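Local atomic coordinates of lectin 2 (Agrocybe aegerita, PDB entry 4TQJ), a protein that recognises and binds sugars that carry N-acetylglucosamine at their non-reducing end, as a fungal lectin built on a beta-propeller fold. Residues Ala241-Val253 with Phe262-Asp275. The protein carries 1 engineered substitution. Numbering follows the deposited sequence.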
# COMPACT_ATOMS: atom_id res chain seq x y z
N ALA A 241 -5.39 6.98 24.93
CA ALA A 241 -6.64 6.23 24.96
C ALA A 241 -7.56 6.62 26.13
O ALA A 241 -7.17 6.57 27.30
CB ALA A 241 -6.35 4.74 25.00
N ASP A 242 -8.78 7.01 25.79
CA ASP A 242 -9.84 7.18 26.79
C ASP A 242 -10.65 5.90 26.91
O ASP A 242 -10.40 4.93 26.19
CB ASP A 242 -10.72 8.37 26.39
CG ASP A 242 -9.89 9.61 26.16
OD1 ASP A 242 -9.50 10.23 27.16
OD2 ASP A 242 -9.58 9.93 24.99
N ILE A 243 -11.61 5.89 27.83
CA ILE A 243 -12.41 4.70 28.03
C ILE A 243 -13.89 4.99 27.81
O ILE A 243 -14.40 6.01 28.25
CB ILE A 243 -12.16 4.07 29.39
CG1 ILE A 243 -10.75 3.48 29.42
CG2 ILE A 243 -13.18 2.99 29.68
CD1 ILE A 243 -10.34 2.97 30.76
N ILE A 244 -14.56 4.09 27.10
CA ILE A 244 -15.98 4.24 26.83
C ILE A 244 -16.64 2.88 26.84
O ILE A 244 -16.03 1.88 26.48
CB ILE A 244 -16.23 4.99 25.49
CG1 ILE A 244 -17.73 5.14 25.21
CG2 ILE A 244 -15.52 4.29 24.33
CD1 ILE A 244 -18.07 6.19 24.14
N GLY A 245 -17.89 2.83 27.29
CA GLY A 245 -18.60 1.58 27.40
C GLY A 245 -20.08 1.81 27.20
O GLY A 245 -20.61 2.85 27.59
N CYS A 246 -20.74 0.85 26.58
CA CYS A 246 -22.18 0.91 26.38
C CYS A 246 -22.86 0.14 27.50
O CYS A 246 -22.77 -1.09 27.56
CB CYS A 246 -22.55 0.29 25.03
SG CYS A 246 -21.62 0.99 23.65
N GLY A 247 -23.53 0.86 28.38
CA GLY A 247 -24.10 0.28 29.58
C GLY A 247 -25.61 0.14 29.53
O GLY A 247 -26.16 -0.28 28.52
N LYS A 248 -26.27 0.48 30.63
CA LYS A 248 -27.72 0.36 30.72
C LYS A 248 -28.37 1.61 30.16
O LYS A 248 -29.13 1.56 29.18
CB LYS A 248 -28.15 0.17 32.18
CG LYS A 248 -29.65 -0.05 32.41
CD LYS A 248 -29.97 -0.05 33.91
CE LYS A 248 -31.33 -0.67 34.22
NZ LYS A 248 -32.46 0.05 33.58
N ALA A 249 -28.05 2.75 30.79
CA ALA A 249 -28.68 4.02 30.45
C ALA A 249 -28.15 4.61 29.14
O ALA A 249 -28.77 5.49 28.56
CB ALA A 249 -28.54 5.04 31.59
N GLY A 250 -27.02 4.09 28.66
CA GLY A 250 -26.38 4.64 27.46
C GLY A 250 -24.87 4.46 27.47
O GLY A 250 -24.38 3.50 28.06
N CYS A 251 -24.13 5.37 26.84
CA CYS A 251 -22.66 5.32 26.82
C CYS A 251 -22.03 6.20 27.89
O CYS A 251 -22.31 7.40 27.97
CB CYS A 251 -22.11 5.73 25.45
SG CYS A 251 -22.73 4.78 24.08
N TRP A 252 -21.17 5.57 28.68
CA TRP A 252 -20.44 6.22 29.75
C TRP A 252 -18.97 6.36 29.36
O TRP A 252 -18.39 5.40 28.85
CB TRP A 252 -20.51 5.34 30.99
CG TRP A 252 -21.88 5.30 31.60
CD1 TRP A 252 -22.89 4.42 31.31
CD2 TRP A 252 -22.38 6.18 32.61
NE1 TRP A 252 -24.00 4.71 32.08
CE2 TRP A 252 -23.70 5.78 32.89
CE3 TRP A 252 -21.83 7.26 33.31
CZ2 TRP A 252 -24.50 6.44 33.84
CZ3 TRP A 252 -22.62 7.92 34.25
CH2 TRP A 252 -23.94 7.49 34.51
N VAL A 253 -18.37 7.53 29.57
CA VAL A 253 -16.93 7.65 29.38
C VAL A 253 -16.18 8.27 30.55
O VAL A 253 -16.74 9.04 31.34
CB VAL A 253 -16.52 8.33 28.03
CG1 VAL A 253 -17.66 8.36 27.02
CG2 VAL A 253 -15.94 9.71 28.27
N PHE A 262 -7.51 9.11 34.96
CA PHE A 262 -8.87 9.22 34.44
C PHE A 262 -9.82 10.05 35.29
O PHE A 262 -9.81 9.96 36.52
CB PHE A 262 -9.46 7.83 34.17
CG PHE A 262 -8.76 7.10 33.06
CD1 PHE A 262 -9.21 7.20 31.76
CD2 PHE A 262 -7.59 6.39 33.31
CE1 PHE A 262 -8.55 6.56 30.72
CE2 PHE A 262 -6.92 5.75 32.28
CZ PHE A 262 -7.39 5.84 30.99
N GLY A 263 -10.65 10.85 34.62
CA GLY A 263 -11.64 11.70 35.25
C GLY A 263 -12.93 10.97 35.59
O GLY A 263 -13.03 9.75 35.44
N GLN A 264 -13.92 11.71 36.06
CA GLN A 264 -15.17 11.09 36.49
C GLN A 264 -15.90 10.43 35.32
O GLN A 264 -15.77 10.83 34.16
CB GLN A 264 -16.08 12.10 37.20
CG GLN A 264 -16.42 13.32 36.37
CD GLN A 264 -17.34 14.28 37.10
OE1 GLN A 264 -16.99 15.45 37.31
NE2 GLN A 264 -18.53 13.80 37.49
N VAL A 265 -16.67 9.39 35.63
CA VAL A 265 -17.38 8.62 34.62
C VAL A 265 -18.74 9.23 34.33
O VAL A 265 -19.62 9.25 35.20
CB VAL A 265 -17.55 7.18 35.09
CG1 VAL A 265 -18.36 6.37 34.09
CG2 VAL A 265 -16.18 6.55 35.34
N LYS A 266 -18.91 9.73 33.11
CA LYS A 266 -20.10 10.50 32.75
C LYS A 266 -20.89 9.86 31.60
O LYS A 266 -20.32 9.24 30.72
CB LYS A 266 -19.72 11.93 32.35
CG LYS A 266 -18.90 12.68 33.40
CD LYS A 266 -18.65 14.13 32.97
CE LYS A 266 -17.42 14.70 33.66
NZ LYS A 266 -17.63 16.11 34.14
N LEU A 267 -22.21 10.04 31.63
CA LEU A 267 -23.07 9.57 30.55
C LEU A 267 -23.06 10.59 29.42
O LEU A 267 -23.56 11.70 29.59
CB LEU A 267 -24.51 9.39 31.04
CG LEU A 267 -25.44 8.84 29.95
CD1 LEU A 267 -25.28 7.34 29.89
CD2 LEU A 267 -26.92 9.19 30.16
N VAL A 268 -22.51 10.22 28.27
CA VAL A 268 -22.35 11.17 27.17
C VAL A 268 -23.38 10.99 26.06
O VAL A 268 -23.58 11.90 25.25
CB VAL A 268 -20.96 11.04 26.52
CG1 VAL A 268 -19.85 11.37 27.54
CG2 VAL A 268 -20.79 9.65 25.95
N ILE A 269 -23.99 9.81 25.98
CA ILE A 269 -24.98 9.51 24.96
C ILE A 269 -26.05 8.65 25.62
O ILE A 269 -25.74 7.62 26.24
CB ILE A 269 -24.38 8.68 23.81
CG1 ILE A 269 -23.21 9.39 23.14
CG2 ILE A 269 -25.45 8.34 22.76
CD1 ILE A 269 -22.39 8.44 22.29
N ASN A 270 -27.32 9.04 25.48
CA ASN A 270 -28.40 8.25 26.04
C ASN A 270 -28.95 7.20 25.07
O ASN A 270 -30.16 7.07 24.87
CB ASN A 270 -29.51 9.13 26.64
CG ASN A 270 -30.38 9.79 25.58
OD1 ASN A 270 -30.03 9.84 24.40
ND2 ASN A 270 -31.54 10.29 26.01
N ASP A 271 -28.04 6.43 24.48
CA ASP A 271 -28.39 5.39 23.52
C ASP A 271 -27.27 4.36 23.45
O ASP A 271 -26.23 4.54 24.06
CB ASP A 271 -28.62 5.99 22.15
CG ASP A 271 -29.79 5.35 21.42
OD1 ASP A 271 -29.89 4.11 21.36
OD2 ASP A 271 -30.64 6.12 20.91
N PHE A 272 -27.50 3.30 22.68
CA PHE A 272 -26.54 2.20 22.49
C PHE A 272 -26.48 1.26 23.69
O PHE A 272 -25.71 0.29 23.69
CB PHE A 272 -25.14 2.72 22.12
CG PHE A 272 -25.10 3.50 20.82
CD1 PHE A 272 -25.36 2.87 19.61
CD2 PHE A 272 -24.83 4.86 20.82
CE1 PHE A 272 -25.34 3.57 18.43
CE2 PHE A 272 -24.81 5.58 19.64
CZ PHE A 272 -25.06 4.92 18.43
N GLY A 273 -27.32 1.50 24.70
CA GLY A 273 -27.35 0.65 25.87
C GLY A 273 -28.58 -0.24 26.00
O GLY A 273 -29.49 -0.19 25.16
N THR A 274 -28.62 -1.05 27.05
CA THR A 274 -29.71 -2.03 27.20
C THR A 274 -31.08 -1.38 27.35
O THR A 274 -32.09 -1.93 26.89
CB THR A 274 -29.46 -2.99 28.36
OG1 THR A 274 -29.41 -2.25 29.59
CG2 THR A 274 -28.12 -3.73 28.15
N ASP A 275 -31.12 -0.22 28.00
CA ASP A 275 -32.39 0.48 28.16
C ASP A 275 -33.05 0.79 26.82
O ASP A 275 -34.28 0.83 26.73
CB ASP A 275 -32.25 1.74 29.02
CG ASP A 275 -32.31 1.44 30.51
OD1 ASP A 275 -32.55 0.27 30.87
OD2 ASP A 275 -32.13 2.38 31.33
O HOH W 1 -29.31 2.99 26.47
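Val253 and Lys266 face each other as an antiparallel hydrogen-bonded pair, with Val253 N 2.8 Å from Lys266 O and Lys266 N returning a bond to Val253 O. Two residues back along the first strand, beyond the Trp252-Leu267 pair, the register slips by one residue at a classic beta bulge, where Val268 and Ile269 sit opposite the single residue Cys251: Cys251 O takes Val268 N at 2.8 Å, while Cys251 N gives to Ile269 O. The buried face is tight. Val253 CG1 meets Val268 CG2 at 3.6 Å, the two side chains crossing at about a right angle, and Cys251 SG, anti to its own carbonyl carbon (chi1 -56°), reaches Phe272 CB at 3.7 Å and lies oblique to that ring.

The opposite face, with Trp252 and Leu267, looks to solvent, yet it is closely packed. There Leu267 lays CD1 over the five-membered ring of Trp252, a CH-pi contact 3.8 Å from the centroid, and Val265 CG1 touches Trp252 CE3. Past the strand ends, Thr274 N and Asp275 N bond to the carbonyls of Gly247 and Lys248, and at the surface Lys248 NZ makes a salt bridge of 2.7 Å to the syn lone pair of Asp275 OD1.

The hairpin forms the outer half of a four-stranded propeller blade, ordered 230-233, 242-246, 251-254, 266-269. Ile269 and Phe272 pack on strands 297-301 and 306-309 of the next blade, whereas Ile243, Phe262 and Val265 touch strand 210-213 of the preceding one.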